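Local atomic coordinates of C3-degrading proteinase (CppA protein) (PDB entry 3E0R), a protein that probably degrades complement component C3 and is built from domains of the glyoxalase clan. Residues S197-V203 and V237-E243; S62-V68 and T191-D195. The contacts are given in a common frame with arbitrary orientation. Residue numbers count along the deposited sequence, not the author numbering.

How the contacts relate
The two contacts follow one another along the chain: contact 2 joins residues 62-68 to 191-195, and contact 1, opening after a single intervening residue, joins 197-203 to 237-243. Their centres lie about 21 Å apart and they do not otherwise touch. Contact 1 lies within the eight-stranded mixed sheet, where strand 196-203 begins the last beta-alpha-beta-beta-beta unit and strand 238-243 ends it. Contact 2, its centre about 17 Å from that of the chain, lies between two connections that run between this sheet and the seven-stranded one: the first leads from strand 53-59 to strand 74-81, the second from strand 176-180 back to strand 196-203. The N-terminal and C-terminal family regions thus meet at contact 2, just before the chain enters contact 1.

Contact 1 of 2, residues S197-V203 and V237-E243; sequences SMLKFLV and VELWFEE
Two parallel strands run extended, their axes 4.6 Å apart and crossing at -20°, with M198 opposite E238 and V203 opposite E243. At V237 the second segment is still a loop; V237 CG1 lies 4.0 Å from L199 CD1. E238 starts the strand, its N donating to S197 O (3.1 Å) and its O accepting from L199 N (2.9 Å). L239 turns to the other face, placing CD2 3.8 Å from F201 CE2. W240 repeats the pattern, N to L199 O at 2.9 Å and F201 N to W240 O at 2.6 Å. Its t rotamer sets the indole under K200, whose NZ makes a cation-pi contact 3.0 Å from the five-membered ring centroid, while selenomethionine M198 makes an oblique Met-aromatic contact. F241 and F201, both m, form an offset stack with centroids 4.8 Å apart. E242 N reaches F201 O (3.1 Å), V203 N reaches E242 O (2.9 Å), and E242 OE2 accepts from W240 NE1 (3.0 Å). These are the first and last strands of a glyoxalase-type beta-alpha-beta-beta-beta unit. Strand 9-18 flanks 196-203, with a classic beta bulge at S197 and M198 opposite T15; strand 228-232 flanks 238-243, where F228 stacks on W240.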
ATOM      1  N   SER A 197      -1.959   1.517   8.633  1.00 15.40           N
ATOM      2  CA  SER A 197      -2.067   2.405   9.767  1.00 16.65           C
ATOM      3  C   SER A 197      -2.111   3.871   9.395  1.00 17.13           C
ATOM      4  O   SER A 197      -2.628   4.674  10.159  1.00 15.83           O
ATOM      5  CB  SER A 197      -0.916   2.195  10.710  1.00 17.14           C
ATOM      6  OG  SER A 197       0.323   2.503  10.103  1.00 19.20           O
HETATM    7  N   MSE A 198      -1.574   4.204   8.222  1.00 17.38           N
HETATM    8  CA  MSE A 198      -1.641   5.546   7.701  1.00 17.99           C
HETATM    9  C   MSE A 198      -1.737   5.597   6.187  1.00 16.08           C
HETATM   10  O   MSE A 198      -1.152   4.815   5.487  1.00 15.19           O
HETATM   11  CB  MSE A 198      -0.414   6.298   8.171  1.00 17.86           C
HETATM   12  CG  MSE A 198      -0.320   7.728   7.677  1.00 20.31           C
HETATM   13 SE   MSE A 198       1.081   8.625   8.670  0.80 25.49          SE
HETATM   14  CE  MSE A 198       2.149   9.216   7.154  1.00 22.08           C
ATOM     15  N   LEU A 199      -2.477   6.568   5.692  1.00 15.93           N
ATOM     16  CA  LEU A 199      -2.416   6.997   4.286  1.00 15.50           C
ATOM     17  C   LEU A 199      -1.820   8.408   4.277  1.00 15.17           C
ATOM     18  O   LEU A 199      -2.282   9.263   5.017  1.00 15.53           O
ATOM     19  CB  LEU A 199      -3.821   6.983   3.693  1.00 14.54           C
ATOM     20  CG  LEU A 199      -4.403   5.566   3.592  1.00 14.49           C
ATOM     21  CD1 LEU A 199      -5.915   5.501   3.542  1.00 10.35           C
ATOM     22  CD2 LEU A 199      -3.816   4.894   2.363  1.00 14.77           C
ATOM     23  N   LYS A 200      -0.761   8.638   3.509  1.00 14.95           N
ATOM     24  CA  LYS A 200      -0.240   9.982   3.337  1.00 14.86           C
ATOM     25  C   LYS A 200      -0.642  10.557   1.988  1.00 14.89           C
ATOM     26  O   LYS A 200      -0.487   9.908   0.970  1.00 15.22           O
ATOM     27  CB  LYS A 200       1.268   9.987   3.455  1.00 15.49           C
ATOM     28  CG  LYS A 200       1.837  11.366   3.448  1.00 16.97           C
ATOM     29  CD  LYS A 200       3.239  11.462   3.060  1.00 20.94           C
ATOM     30  CE  LYS A 200       4.136  11.399   4.240  1.00 26.73           C
ATOM     31  NZ  LYS A 200       3.389  11.371   5.506  1.00 28.24           N
ATOM     32  N   PHE A 201      -1.184  11.771   1.990  1.00 14.84           N
ATOM     33  CA  PHE A 201      -1.610  12.442   0.783  1.00 15.27           C
ATOM     34  C   PHE A 201      -0.662  13.594   0.483  1.00 14.85           C
ATOM     35  O   PHE A 201      -0.552  14.550   1.265  1.00 14.20           O
ATOM     36  CB  PHE A 201      -3.047  12.954   0.937  1.00 15.40           C
ATOM     37  CG  PHE A 201      -4.005  11.890   1.342  1.00 15.63           C
ATOM     38  CD1 PHE A 201      -4.834  11.301   0.421  1.00 18.77           C
ATOM     39  CD2 PHE A 201      -4.091  11.488   2.661  1.00 17.30           C
ATOM     40  CE1 PHE A 201      -5.700  10.305   0.800  1.00 17.13           C
ATOM     41  CE2 PHE A 201      -4.951  10.534   3.044  1.00 18.82           C
ATOM     42  CZ  PHE A 201      -5.748   9.906   2.096  1.00 16.94           C
ATOM     43  N   LEU A 202       0.051  13.474  -0.624  1.00 14.77           N
ATOM     44  CA  LEU A 202       0.829  14.572  -1.143  1.00 15.78           C
ATOM     45  C   LEU A 202      -0.066  15.395  -2.081  1.00 16.35           C
ATOM     46  O   LEU A 202      -0.708  14.847  -2.985  1.00 18.12           O
ATOM     47  CB  LEU A 202       2.072  14.059  -1.849  1.00 15.72           C
ATOM     48  CG  LEU A 202       3.091  13.246  -1.052  1.00 16.09           C
ATOM     49  CD1 LEU A 202       4.356  13.078  -1.899  1.00 16.24           C
ATOM     50  CD2 LEU A 202       3.463  13.899   0.262  1.00 12.56           C
ATOM     51  N   VAL A 203      -0.104  16.700  -1.854  1.00 16.64           N
ATOM     52  CA  VAL A 203      -1.088  17.626  -2.450  1.00 17.17           C
ATOM     53  C   VAL A 203      -0.344  18.773  -3.098  1.00 17.64           C
ATOM     54  O   VAL A 203       0.787  19.063  -2.701  1.00 17.46           O
ATOM     55  CB  VAL A 203      -2.135  18.209  -1.404  1.00 17.00           C
ATOM     56  CG1 VAL A 203      -3.036  17.123  -0.867  1.00 14.92           C
ATOM     57  CG2 VAL A 203      -1.447  18.926  -0.240  1.00 16.11           C
ATOM     58  N   VAL A 237      -7.455   4.592  10.687  1.00 16.41           N
ATOM     59  CA  VAL A 237      -6.306   4.902   9.824  1.00 16.09           C
ATOM     60  C   VAL A 237      -6.048   6.445   9.846  1.00 17.27           C
ATOM     61  O   VAL A 237      -6.927   7.287   9.572  1.00 18.79           O
ATOM     62  CB  VAL A 237      -6.529   4.354   8.385  1.00 16.37           C
ATOM     63  CG1 VAL A 237      -5.376   4.700   7.418  1.00 15.30           C
ATOM     64  CG2 VAL A 237      -6.770   2.785   8.423  1.00 13.32           C
ATOM     65  N   GLU A 238      -4.843   6.798  10.214  1.00 16.73           N
ATOM     66  CA  GLU A 238      -4.359   8.140  10.111  1.00 17.08           C
ATOM     67  C   GLU A 238      -4.266   8.666   8.690  1.00 16.65           C
ATOM     68  O   GLU A 238      -3.858   7.956   7.777  1.00 17.16           O
ATOM     69  CB  GLU A 238      -2.981   8.215  10.787  1.00 16.84           C
ATOM     70  CG  GLU A 238      -3.114   8.054  12.306  1.00 17.71           C
ATOM     71  CD  GLU A 238      -1.798   8.219  13.010  1.00 19.57           C
ATOM     72  OE1 GLU A 238      -0.790   8.304  12.269  1.00 20.76           O
ATOM     73  OE2 GLU A 238      -1.775   8.254  14.278  1.00 21.72           O
ATOM     74  N   LEU A 239      -4.630   9.933   8.512  1.00 16.83           N
ATOM     75  CA  LEU A 239      -4.689  10.578   7.176  1.00 16.78           C
ATOM     76  C   LEU A 239      -3.820  11.795   7.241  1.00 16.72           C
ATOM     77  O   LEU A 239      -4.183  12.771   7.872  1.00 16.38           O
ATOM     78  CB  LEU A 239      -6.130  10.952   6.802  1.00 16.45           C
ATOM     79  CG  LEU A 239      -7.155   9.804   6.844  1.00 15.29           C
ATOM     80  CD1 LEU A 239      -8.550  10.379   6.742  1.00 11.58           C
ATOM     81  CD2 LEU A 239      -6.856   8.671   5.805  1.00  9.99           C
ATOM     82  N   TRP A 240      -2.653  11.717   6.607  1.00 17.55           N
ATOM     83  CA  TRP A 240      -1.656  12.775   6.676  1.00 18.01           C
ATOM     84  C   TRP A 240      -1.642  13.504   5.331  1.00 18.90           C
ATOM     85  O   TRP A 240      -1.518  12.884   4.261  1.00 17.32           O
ATOM     86  CB  TRP A 240      -0.325  12.138   7.032  1.00 17.54           C
ATOM     87  CG  TRP A 240       0.977  12.990   7.054  1.00 18.60           C
ATOM     88  CD1 TRP A 240       1.501  13.748   6.018  1.00 19.15           C
ATOM     89  CD2 TRP A 240       1.965  13.025   8.112  1.00 14.17           C
ATOM     90  NE1 TRP A 240       2.744  14.237   6.374  1.00 19.00           N
ATOM     91  CE2 TRP A 240       3.046  13.821   7.650  1.00 17.74           C
ATOM     92  CE3 TRP A 240       2.056  12.414   9.380  1.00 17.65           C
ATOM     93  CZ2 TRP A 240       4.200  14.064   8.425  1.00 17.05           C
ATOM     94  CZ3 TRP A 240       3.190  12.662  10.181  1.00 18.16           C
ATOM     95  CH2 TRP A 240       4.255  13.498   9.691  1.00 19.11           C
ATOM     96  N   PHE A 241      -1.758  14.838   5.401  1.00 19.21           N
ATOM     97  CA  PHE A 241      -1.671  15.699   4.217  1.00 18.48           C
ATOM     98  C   PHE A 241      -0.482  16.677   4.310  1.00 19.55           C
ATOM     99  O   PHE A 241      -0.297  17.350   5.337  1.00 18.41           O
ATOM    100  CB  PHE A 241      -2.964  16.525   4.050  1.00 17.19           C
ATOM    101  CG  PHE A 241      -4.230  15.720   4.054  1.00 14.26           C
ATOM    102  CD1 PHE A 241      -4.915  15.487   2.900  1.00 12.90           C
ATOM    103  CD2 PHE A 241      -4.770  15.250   5.227  1.00 14.25           C
ATOM    104  CE1 PHE A 241      -6.092  14.749   2.910  1.00 12.69           C
ATOM    105  CE2 PHE A 241      -5.962  14.516   5.245  1.00 12.82           C
ATOM    106  CZ  PHE A 241      -6.600  14.257   4.098  1.00 14.34           C
ATOM    107  N   GLU A 242       0.309  16.749   3.232  1.00 20.82           N
ATOM    108  CA  GLU A 242       1.380  17.713   3.099  1.00 23.00           C
ATOM    109  C   GLU A 242       1.612  18.076   1.607  1.00 23.69           C
ATOM    110  O   GLU A 242       1.139  17.385   0.714  1.00 22.77           O
ATOM    111  CB  GLU A 242       2.662  17.223   3.785  1.00 22.56           C
ATOM    112  CG  GLU A 242       3.291  15.969   3.248  1.00 25.36           C
ATOM    113  CD  GLU A 242       4.695  15.668   3.872  1.00 27.26           C
ATOM    114  OE1 GLU A 242       5.592  15.184   3.105  1.00 34.58           O
ATOM    115  OE2 GLU A 242       4.902  15.887   5.109  1.00 30.47           O
ATOM    116  N   GLU A 243       2.277  19.192   1.355  1.00 25.07           N
ATOM    117  CA  GLU A 243       2.734  19.484   0.002  1.00 27.27           C
ATOM    118  C   GLU A 243       3.834  18.574  -0.495  1.00 29.10           C
ATOM    119  O   GLU A 243       4.688  18.122   0.255  1.00 27.49           O
ATOM    120  CB  GLU A 243       3.202  20.941  -0.172  1.00 27.17           C
ATOM    121  CG  GLU A 243       2.101  21.871  -0.587  1.00 28.48           C
ATOM    122  CD  GLU A 243       2.430  23.313  -0.285  1.00 29.79           C
ATOM    123  OE1 GLU A 243       3.598  23.697  -0.558  1.00 33.77           O
ATOM    124  OE2 GLU A 243       1.535  24.057   0.219  1.00 31.91           O
TER

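Contact 2 of 2, residues S62-V68 and T191-D195; sequences SMRTRKV and TVTWD
Neither segment forms a regular helix or strand, yet both are extended where they meet, at a single backbone bridge between R66 and T193 (CA to CA 4.7 Å). Two main-chain hydrogen bonds make it: R66 N donates to V192 O and W194 N to R66 O, each 3.0 Å, so that R66 spans T193, whose CA also approaches R66 O at 3.0 Å. Beyond the bridge, a water extends the polar link, accepting from V68 N (2.8 Å) and donating to W194 O (2.9 Å).

The aromatic contact centres on W194, whose m rotamer (chi2 -70°) lays the indole against the other segment. T65, itself m, points CG2 onto its face in a CH-pi contact, 3.4 Å from the centroid of the five-membered ring and 12° off the normal. S62 CA meets the ring edge, 3.7 Å from CZ2 of W194, and the indole NE1 is held by A60 O.

Among side chains, V68 CG2 packs 3.7 Å from T193 CB. The p rotamer of R66 brings its guanidinium over the T193 methyl, NH2 to CG2 at 3.7 Å, and its charge is met by D185 in a salt bridge; K67 pairs with D116.

Here a lone bridge, with a tryptophan laid along the partner backbone, joins two sheet-to-sheet connections, one from each family region, in a fold consistent with paired glyoxalase-type modules.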
ATOM      1  N   SER A  62       6.145  -7.149  18.664  1.00 30.37           N
ATOM      2  CA  SER A  62       5.115  -8.076  19.142  1.00 31.54           C
ATOM      3  C   SER A  62       4.691  -7.782  20.593  1.00 32.25           C
ATOM      4  O   SER A  62       3.570  -8.088  20.970  1.00 32.18           O
ATOM      5  CB  SER A  62       5.524  -9.551  18.958  1.00 31.39           C
ATOM      6  OG  SER A  62       6.782  -9.845  19.553  1.00 30.85           O
HETATM    7  N   MSE A  63       5.567  -7.157  21.381  1.00 33.80           N
HETATM    8  CA  MSE A  63       5.243  -6.694  22.747  1.00 34.77           C
HETATM    9  C   MSE A  63       3.910  -5.943  22.819  1.00 34.53           C
HETATM   10  O   MSE A  63       3.141  -6.100  23.778  1.00 34.84           O
HETATM   11  CB  MSE A  63       6.370  -5.764  23.261  1.00 35.13           C
HETATM   12  CG  MSE A  63       5.981  -4.748  24.385  1.00 35.82           C
HETATM   13 SE   MSE A  63       6.835  -2.945  24.241  0.60 40.46          SE
HETATM   14  CE  MSE A  63       6.169  -2.104  25.884  1.00 36.59           C
ATOM     15  N   ARG A  64       3.691  -5.104  21.811  1.00 34.11           N
ATOM     16  CA  ARG A  64       2.644  -4.085  21.786  1.00 34.30           C
ATOM     17  C   ARG A  64       1.554  -4.418  20.738  1.00 32.61           C
ATOM     18  O   ARG A  64       0.537  -3.732  20.626  1.00 32.92           O
ATOM     19  CB  ARG A  64       3.303  -2.746  21.390  1.00 34.31           C
ATOM     20  CG  ARG A  64       2.906  -1.518  22.214  1.00 36.53           C
ATOM     21  CD  ARG A  64       2.844  -0.256  21.325  1.00 37.41           C
ATOM     22  NE  ARG A  64       4.135   0.068  20.687  1.00 40.88           N
ATOM     23  CZ  ARG A  64       4.295   0.459  19.410  1.00 41.36           C
ATOM     24  NH1 ARG A  64       3.268   0.550  18.585  1.00 41.96           N
ATOM     25  NH2 ARG A  64       5.511   0.751  18.945  1.00 40.92           N
ATOM     26  N   THR A  65       1.786  -5.447  19.948  1.00 30.38           N
ATOM     27  CA  THR A  65       1.093  -5.562  18.690  1.00 29.23           C
ATOM     28  C   THR A  65       0.645  -7.004  18.470  1.00 27.78           C
ATOM     29  O   THR A  65       1.258  -7.942  18.995  1.00 27.44           O
ATOM     30  CB  THR A  65       2.030  -5.030  17.560  1.00 29.28           C
ATOM     31  OG1 THR A  65       2.664  -3.829  18.017  1.00 28.41           O
ATOM     32  CG2 THR A  65       1.268  -4.744  16.280  1.00 28.65           C
ATOM     33  N   ARG A  66      -0.449  -7.174  17.733  1.00 26.41           N
ATOM     34  CA  ARG A  66      -0.907  -8.499  17.383  1.00 25.32           C
ATOM     35  C   ARG A  66      -1.430  -8.596  15.969  1.00 25.24           C
ATOM     36  O   ARG A  66      -1.582  -7.608  15.273  1.00 25.22           O
ATOM     37  CB  ARG A  66      -1.974  -8.998  18.373  1.00 25.78           C
ATOM     38  CG  ARG A  66      -3.264  -8.240  18.303  1.00 25.25           C
ATOM     39  CD  ARG A  66      -4.407  -8.962  18.967  1.00 23.55           C
ATOM     40  NE  ARG A  66      -5.566  -8.075  18.968  1.00 20.67           N
ATOM     41  CZ  ARG A  66      -6.470  -7.993  18.001  1.00 21.46           C
ATOM     42  NH1 ARG A  66      -7.460  -7.117  18.111  1.00 22.21           N
ATOM     43  NH2 ARG A  66      -6.401  -8.765  16.922  1.00 22.58           N
ATOM     44  N   LYS A  67      -1.687  -9.832  15.567  1.00 25.10           N
ATOM     45  CA  LYS A  67      -2.125 -10.182  14.250  1.00 25.28           C
ATOM     46  C   LYS A  67      -3.618  -9.826  14.131  1.00 24.46           C
ATOM     47  O   LYS A  67      -4.388 -10.031  15.072  1.00 23.41           O
ATOM     48  CB  LYS A  67      -1.898 -11.689  14.060  1.00 26.30           C
ATOM     49  CG  LYS A  67      -1.391 -12.112  12.670  1.00 30.70           C
ATOM     50  CD  LYS A  67       0.163 -11.912  12.446  1.00 33.99           C
ATOM     51  CE  LYS A  67       0.804 -12.990  11.450  1.00 33.74           C
ATOM     52  NZ  LYS A  67       1.742 -12.459  10.335  1.00 30.78           N
ATOM     53  N   VAL A  68      -4.028  -9.304  12.978  1.00 24.13           N
ATOM     54  CA  VAL A  68      -5.473  -9.144  12.683  1.00 23.71           C
ATOM     55  C   VAL A  68      -6.196 -10.508  12.712  1.00 23.87           C
ATOM     56  O   VAL A  68      -5.655 -11.532  12.309  1.00 23.37           O
ATOM     57  CB  VAL A  68      -5.762  -8.403  11.317  1.00 23.82           C
ATOM     58  CG1 VAL A  68      -7.305  -8.241  11.078  1.00 17.95           C
ATOM     59  CG2 VAL A  68      -5.027  -7.046  11.246  1.00 20.79           C
ATOM     60  N   THR A 191      -2.473   1.112  16.650  1.00 28.31           N
ATOM     61  CA  THR A 191      -1.429   0.525  17.460  1.00 27.17           C
ATOM     62  C   THR A 191      -1.730  -0.945  17.804  1.00 26.84           C
ATOM     63  O   THR A 191      -0.847  -1.654  18.285  1.00 27.24           O
ATOM     64  CB  THR A 191      -1.336   1.276  18.784  1.00 27.41           C
ATOM     65  OG1 THR A 191      -2.633   1.263  19.384  1.00 27.87           O
ATOM     66  CG2 THR A 191      -0.913   2.711  18.568  1.00 26.47           C
ATOM     67  N   VAL A 192      -2.962  -1.399  17.582  1.00 25.72           N
ATOM     68  CA  VAL A 192      -3.384  -2.692  18.130  1.00 25.03           C
ATOM     69  C   VAL A 192      -2.873  -3.888  17.285  1.00 25.16           C
ATOM     70  O   VAL A 192      -2.491  -4.947  17.868  1.00 25.91           O
ATOM     71  CB  VAL A 192      -4.943  -2.752  18.423  1.00 24.89           C
ATOM     72  CG1 VAL A 192      -5.397  -4.180  18.830  1.00 20.88           C
ATOM     73  CG2 VAL A 192      -5.354  -1.701  19.523  1.00 22.18           C
ATOM     74  N   THR A 193      -2.845  -3.703  15.960  1.00 23.67           N
ATOM     75  CA  THR A 193      -2.646  -4.790  14.991  1.00 23.19           C
ATOM     76  C   THR A 193      -1.596  -4.405  13.975  1.00 22.34           C
ATOM     77  O   THR A 193      -1.336  -3.213  13.813  1.00 23.16           O
ATOM     78  CB  THR A 193      -3.966  -5.110  14.213  1.00 23.63           C
ATOM     79  OG1 THR A 193      -4.435  -3.900  13.587  1.00 25.95           O
ATOM     80  CG2 THR A 193      -5.083  -5.725  15.169  1.00 20.73           C
ATOM     81  N   TRP A 194      -1.008  -5.392  13.291  1.00 21.30           N
ATOM     82  CA  TRP A 194      -0.178  -5.156  12.051  1.00 20.88           C
ATOM     83  C   TRP A 194      -1.055  -4.994  10.837  1.00 20.52           C
ATOM     84  O   TRP A 194      -1.624  -5.968  10.339  1.00 22.30           O
ATOM     85  CB  TRP A 194       0.834  -6.303  11.825  1.00 20.72           C
ATOM     86  CG  TRP A 194       1.931  -6.345  12.900  1.00 20.35           C
ATOM     87  CD1 TRP A 194       2.949  -5.433  13.075  1.00 20.52           C
ATOM     88  CD2 TRP A 194       2.084  -7.318  13.965  1.00 20.75           C
ATOM     89  NE1 TRP A 194       3.712  -5.778  14.166  1.00 20.02           N
ATOM     90  CE2 TRP A 194       3.227  -6.944  14.709  1.00 20.24           C
ATOM     91  CE3 TRP A 194       1.397  -8.490  14.321  1.00 19.38           C
ATOM     92  CZ2 TRP A 194       3.674  -7.673  15.794  1.00 19.99           C
ATOM     93  CZ3 TRP A 194       1.844  -9.222  15.403  1.00 20.37           C
ATOM     94  CH2 TRP A 194       2.977  -8.806  16.134  1.00 20.99           C
ATOM     95  N   ASP A 195      -1.245  -3.769  10.365  1.00 19.52           N
ATOM     96  CA  ASP A 195      -2.208  -3.526   9.260  1.00 18.65           C
ATOM     97  C   ASP A 195      -1.833  -2.217   8.622  1.00 17.74           C
ATOM     98  O   ASP A 195      -0.881  -1.621   9.049  1.00 16.69           O
ATOM     99  CB  ASP A 195      -3.644  -3.416   9.810  1.00 17.93           C
ATOM    100  CG  ASP A 195      -4.736  -3.714   8.748  1.00 18.15           C
ATOM    101  OD1 ASP A 195      -4.504  -3.733   7.507  1.00 13.01           O
ATOM    102  OD2 ASP A 195      -5.841  -3.970   9.209  1.00 12.87           O
TER
HETATM  103  O   HOH W   1      -2.040  -8.713  11.146  1.00 32.20           O